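Putative ABC transporter subunit, substrate-binding component (Rhodopseudomonas palustris, PDB 4EVQ) probably serves as the solute-binding component of an ABC transporter for lignin-derived benzoates, and holds 4-hydroxybenzoate in the cleft between its two lobes. Local coordinates at residues A[82-86]-A[106-110]; A[151-157]-A[205-211]. All blocks are in the same frame, centred on the assembly; numbering follows the deposited sequence.

Contact 1: residues A[82-86]-A[106-110]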
loop_
_atom_site.group_PDB
_atom_site.type_symbol
_atom_site.label_atom_id
_atom_site.label_comp_id
_atom_site.label_asym_id
_atom_site.label_seq_id
_atom_site.Cartn_x
_atom_site.Cartn_y
_atom_site.Cartn_z
ATOM N N LYS A 82 4.165 -24.975 7.007
ATOM C CA LYS A 82 4.104 -25.509 5.635
ATOM C C LYS A 82 3.059 -24.788 4.788
ATOM O O LYS A 82 2.250 -25.408 4.105
ATOM C CB LYS A 82 3.858 -27.031 5.669
ATOM C CG LYS A 82 4.906 -27.786 6.525
ATOM C CD LYS A 82 4.599 -29.276 6.631
ATOM C CE LYS A 82 3.262 -29.556 7.355
ATOM N NZ LYS A 82 3.189 -30.957 7.878
ATOM N N ALA A 83 3.130 -23.449 4.751
ATOM C CA ALA A 83 2.159 -22.723 3.969
ATOM C C ALA A 83 2.304 -23.090 2.499
ATOM O O ALA A 83 3.395 -23.320 2.008
ATOM C CB ALA A 83 2.399 -21.238 4.126
ATOM N N ASP A 84 1.197 -23.036 1.786
ATOM C CA ASP A 84 1.208 -23.252 0.350
ATOM C C ASP A 84 1.451 -21.962 -0.414
ATOM O O ASP A 84 1.944 -21.954 -1.543
ATOM C CB ASP A 84 -0.130 -23.852 -0.112
ATOM C CG ASP A 84 -0.373 -25.254 0.451
ATOM O OD1 ASP A 84 0.490 -26.143 0.224
ATOM O OD2 ASP A 84 -1.414 -25.438 1.113
ATOM N N VAL A 85 1.050 -20.853 0.211
ATOM C CA VAL A 85 1.150 -19.501 -0.368
ATOM C C VAL A 85 1.444 -18.577 0.778
ATOM O O VAL A 85 1.009 -18.847 1.899
ATOM C CB VAL A 85 -0.208 -19.064 -1.020
ATOM C CG1 VAL A 85 -0.175 -17.600 -1.534
ATOM C CG2 VAL A 85 -0.585 -20.047 -2.177
ATOM N N LEU A 86 2.217 -17.533 0.503
ATOM C CA LEU A 86 2.570 -16.522 1.493
ATOM C C LEU A 86 2.077 -15.143 1.062
ATOM O O LEU A 86 2.313 -14.724 -0.068
ATOM C CB LEU A 86 4.084 -16.476 1.660
ATOM C CG LEU A 86 4.693 -15.425 2.575
ATOM C CD1 LEU A 86 4.269 -15.639 4.005
ATOM C CD2 LEU A 86 6.208 -15.520 2.461
ATOM N N GLY A 106 10.793 -20.205 -3.320
ATOM C CA GLY A 106 9.926 -20.415 -4.456
ATOM C C GLY A 106 8.430 -20.426 -4.162
ATOM O O GLY A 106 7.630 -20.444 -5.059
ATOM N N ILE A 107 8.039 -20.443 -2.893
ATOM C CA ILE A 107 6.640 -20.391 -2.534
ATOM C C ILE A 107 5.940 -19.173 -3.208
ATOM O O ILE A 107 6.476 -18.040 -3.225
ATOM C CB ILE A 107 6.473 -20.285 -0.983
ATOM C CG1 ILE A 107 5.015 -20.334 -0.557
ATOM C CG2 ILE A 107 7.142 -18.993 -0.456
ATOM C CD1 ILE A 107 4.859 -20.528 0.982
ATOM N N PRO A 108 4.722 -19.373 -3.743
ATOM C CA PRO A 108 4.008 -18.198 -4.313
ATOM C C PRO A 108 3.803 -17.178 -3.220
ATOM O O PRO A 108 3.318 -17.487 -2.128
ATOM C CB PRO A 108 2.676 -18.793 -4.768
ATOM C CG PRO A 108 3.020 -20.293 -5.078
ATOM C CD PRO A 108 3.982 -20.639 -3.969
ATOM N N THR A 109 4.207 -15.949 -3.527
ATOM C CA THR A 109 4.272 -14.849 -2.539
ATOM C C THR A 109 3.629 -13.602 -3.106
ATOM O O THR A 109 4.014 -13.132 -4.177
ATOM C CB THR A 109 5.732 -14.572 -2.184
ATOM O OG1 THR A 109 6.303 -15.744 -1.616
ATOM C CG2 THR A 109 5.860 -13.432 -1.184
ATOM N N ILE A 110 2.680 -13.044 -2.373
ATOM C CA ILE A 110 2.012 -11.816 -2.776
ATOM C C ILE A 110 2.169 -10.770 -1.660
ATOM O O ILE A 110 1.808 -11.013 -0.528
ATOM C CB ILE A 110 0.506 -12.068 -3.080
ATOM C CG1 ILE A 110 0.339 -13.222 -4.068
ATOM C CG2 ILE A 110 -0.175 -10.777 -3.490
ATOM C CD1 ILE A 110 -1.106 -13.712 -4.158
#
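L86 is held through both its N-H and its carbonyl oxygen by the neighbouring strand: its N-H gives a nearly straight bond to P108 O (L86 N to P108 O 2.9 Å, 172° at the hydrogen), and L86 O takes the N-H of I110 at 2.9 Å. The C-H of T109 CA also leans on this carbonyl, 3.2 Å from L86 O. Beside the backbone pairing, I107 reaches across with its long branch. With CG1 anti to the backbone N (chi1 -176°) and the chain extended beyond it, CD1 arrives at the turn before the other strand, 3.3 Å from A83 O and 4.1 Å from A83 CB, and goes on to touch L86 CB. P108 meets the same turn through CD, 3.4 Å from D84 O. The pairing is a worked example of the parallel beta-alpha-beta unit: strand 85-88 leads through helix 92-105 to strand 109-111, its neighbour in one lobe of the periplasmic binding protein fold. L86 and T109 leave the same face of the sheet as neighbours and pack on M98 and A102 of that connecting helix. The hydroxyl of T109 turns back on its own segment, OG1 donating to I107 O at 2.8 Å from above the carbonyl plane, while N127 ND2 supplies that oxygen with a second donor. On the opposite face of the sheet V85 and I110 pack on L300 of helix 288-306. Farther out, the carboxylate of D84 turns from the contact and accepts the backbone N-H of K18, tying the turn to strand 17-23.

Contact 2: residues A[151-157]-A[205-211]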
loop_
_atom_site.group_PDB
_atom_site.type_symbol
_atom_site.label_atom_id
_atom_site.label_comp_id
_atom_site.label_asym_id
_atom_site.label_seq_id
_atom_site.Cartn_x
_atom_site.Cartn_y
_atom_site.Cartn_z
ATOM N N LEU A 151 3.173 24.576 -6.884
ATOM C CA LEU A 151 3.951 24.641 -5.662
ATOM C C LEU A 151 5.445 24.588 -5.928
ATOM O O LEU A 151 5.896 23.974 -6.895
ATOM C CB LEU A 151 3.552 23.453 -4.777
ATOM C CG LEU A 151 2.099 23.541 -4.340
ATOM C CD1 LEU A 151 1.664 22.219 -3.806
ATOM C CD2 LEU A 151 1.817 24.648 -3.312
ATOM N N LYS A 152 6.220 25.232 -5.060
ATOM C CA LYS A 152 7.614 25.517 -5.349
ATOM C C LYS A 152 8.586 25.314 -4.191
ATOM O O LYS A 152 9.792 25.328 -4.388
ATOM C CB LYS A 152 7.771 27.013 -5.824
ATOM C CG LYS A 152 6.919 27.482 -7.016
ATOM C CD LYS A 152 7.465 28.799 -7.589
ATOM C CE LYS A 152 7.772 29.838 -6.491
ATOM N NZ LYS A 152 8.448 31.098 -7.006
ATOM N N LYS A 153 8.079 25.195 -2.958
ATOM C CA LYS A 153 8.948 25.278 -1.787
ATOM C C LYS A 153 8.399 24.359 -0.687
ATOM O O LYS A 153 7.545 24.753 0.087
ATOM C CB LYS A 153 8.996 26.715 -1.281
ATOM C CG LYS A 153 9.922 26.947 -0.091
ATOM C CD LYS A 153 9.798 28.393 0.444
ATOM C CE LYS A 153 10.649 28.627 1.654
ATOM N NZ LYS A 153 10.438 30.005 2.272
ATOM N N ALA A 154 8.911 23.119 -0.639
ATOM C CA ALA A 154 8.328 22.108 0.207
ATOM C C ALA A 154 9.165 21.796 1.424
ATOM O O ALA A 154 10.400 21.907 1.401
ATOM C CB ALA A 154 8.178 20.795 -0.590
ATOM N N VAL A 155 8.490 21.400 2.488
ATOM C CA VAL A 155 9.130 20.661 3.575
ATOM C C VAL A 155 8.499 19.268 3.607
ATOM O O VAL A 155 7.291 19.135 3.412
ATOM C CB VAL A 155 8.895 21.342 4.940
ATOM C CG1 VAL A 155 9.345 20.455 6.120
ATOM C CG2 VAL A 155 9.589 22.674 4.993
ATOM N N THR A 156 9.317 18.229 3.825
ATOM C CA THR A 156 8.795 16.875 3.968
ATOM C C THR A 156 8.842 16.438 5.433
ATOM O O THR A 156 9.713 16.911 6.203
ATOM C CB THR A 156 9.539 15.839 3.129
ATOM O OG1 THR A 156 10.826 15.638 3.671
ATOM C CG2 THR A 156 9.637 16.260 1.686
ATOM N N VAL A 157 7.887 15.616 5.838
ATOM C CA VAL A 157 7.909 15.070 7.179
ATOM C C VAL A 157 7.386 13.623 7.121
ATOM O O VAL A 157 6.326 13.353 6.530
ATOM C CB VAL A 157 7.127 15.967 8.156
ATOM C CG1 VAL A 157 5.717 16.141 7.750
ATOM C CG2 VAL A 157 7.247 15.454 9.567
ATOM N N LEU A 205 10.133 27.619 8.686
ATOM C CA LEU A 205 10.739 27.494 7.364
ATOM C C LEU A 205 9.917 28.139 6.255
ATOM O O LEU A 205 10.407 28.283 5.137
ATOM C CB LEU A 205 10.945 26.001 7.017
ATOM C CG LEU A 205 12.042 25.336 7.867
ATOM C CD1 LEU A 205 11.897 23.821 7.844
ATOM C CD2 LEU A 205 13.449 25.736 7.393
ATOM N N LYS A 206 8.662 28.454 6.556
ATOM C CA LYS A 206 7.755 29.148 5.636
ATOM C C LYS A 206 7.692 28.517 4.231
ATOM O O LYS A 206 7.779 29.212 3.203
ATOM C CB LYS A 206 8.126 30.643 5.519
ATOM C CG LYS A 206 8.045 31.354 6.837
ATOM C CD LYS A 206 8.476 32.835 6.717
ATOM C CE LYS A 206 8.565 33.513 8.093
ATOM N NZ LYS A 206 8.858 34.944 7.943
ATOM N N PRO A 207 7.482 27.192 4.172
ATOM C CA PRO A 207 7.263 26.586 2.864
ATOM C C PRO A 207 5.892 26.943 2.281
ATOM O O PRO A 207 5.022 27.442 3.003
ATOM C CB PRO A 207 7.336 25.080 3.192
ATOM C CG PRO A 207 6.720 24.987 4.549
ATOM C CD PRO A 207 7.279 26.220 5.270
ATOM N N ASP A 208 5.694 26.678 0.993
ATOM C CA ASP A 208 4.371 26.809 0.420
ATOM C C ASP A 208 3.558 25.518 0.396
ATOM O O ASP A 208 2.392 25.514 0.007
ATOM C CB ASP A 208 4.394 27.474 -0.966
ATOM C CG ASP A 208 5.073 26.660 -2.053
ATOM O OD1 ASP A 208 5.425 25.479 -1.863
ATOM O OD2 ASP A 208 5.247 27.179 -3.181
ATOM N N CYS A 209 4.166 24.453 0.922
ATOM C CA CYS A 209 3.450 23.180 1.086
ATOM C C CYS A 209 4.271 22.267 1.984
ATOM O O CYS A 209 5.473 22.405 2.148
ATOM C CB CYS A 209 3.237 22.489 -0.283
ATOM S SG CYS A 209 4.757 22.174 -1.224
ATOM N N VAL A 210 3.568 21.256 2.490
ATOM C CA VAL A 210 4.153 20.167 3.264
ATOM C C VAL A 210 3.755 18.855 2.597
ATOM O O VAL A 210 2.593 18.670 2.222
ATOM C CB VAL A 210 3.679 20.200 4.715
ATOM C CG1 VAL A 210 4.149 18.955 5.462
ATOM C CG2 VAL A 210 4.195 21.457 5.416
ATOM N N TYR A 211 4.746 17.989 2.445
ATOM C CA TYR A 211 4.546 16.613 1.984
ATOM C C TYR A 211 4.782 15.686 3.168
ATOM O O TYR A 211 5.869 15.687 3.727
ATOM C CB TYR A 211 5.544 16.285 0.881
ATOM C CG TYR A 211 5.581 14.848 0.386
ATOM C CD1 TYR A 211 4.712 14.422 -0.590
ATOM C CD2 TYR A 211 6.522 13.948 0.846
ATOM C CE1 TYR A 211 4.779 13.131 -1.070
ATOM C CE2 TYR A 211 6.591 12.643 0.377
ATOM C CZ TYR A 211 5.741 12.265 -0.590
ATOM O OH TYR A 211 5.819 10.975 -1.124
#
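The carboxylate of D208 lies across the start of the partner strand and takes backbone N-H groups from two successive residues. OD2 receives K152 N through its syn lone pair at 2.9 Å; OD1 is met by K153 N, also at 2.9 Å, from 44° above the carboxylate plane. The D208 chi1 of 66° sets CG between the backbone N and the carbonyl carbon, which brings the carboxylate to these two amides, while the N-H of D208 itself returns a bond to K153 O (D208 N to K153 O 2.8 Å). The other flat group, the Y211 ring, meets the T156 methyl obliquely, CG2 to CD2 4.0 Å, and stacks with F171 of helix 162-177. Beyond D208 the two segments settle into parallel beta pairing: V155 binds C209 O through its N and Y211 N through its O, and V157 N closes on Y211 O. These are neighbouring strands of the second lobe's sheet, each followed by a helix, in the alternating beta-alpha pattern of periplasmic binding proteins. A154, C209, T156 and Y211 point to one face, where helices 135-148 and 162-177 pack, and T156 OG1 is bonded to D185. On the other face V155 CG2 rests 3.7 Å from P207 CG and also meets L205 CD1. K153 runs fully extended beside P207 until NZ reaches the backbone at the close of helix 196-205, donating to K206 O (2.9 Å) from above that carbonyl's plane and weakly to L205 O, two carbonyls that would probably favour the ammonium charge.

Overall arrangement
Contacts 1 and 2 show the same parallel strand pairing in separate sheets, on opposite sides of the chain's centre, with centres about 42 Å apart and nearest atoms about 22 Å apart. Contact 1 is buried and joins strands linked directly by a single helix; contact 2 is partly buried and joins sheet neighbours separated along the chain by strand 181-188 and two helices. Their chemistry follows their place. In 82-86 with 106-110, apolar branches and backbone carbonyls dominate, and the acid there bonds a third strand. In 151-157 with 205-211, the strand entrance is partly solvent-exposed, and an aspartate and a lysine add polar bonds to opposing backbone.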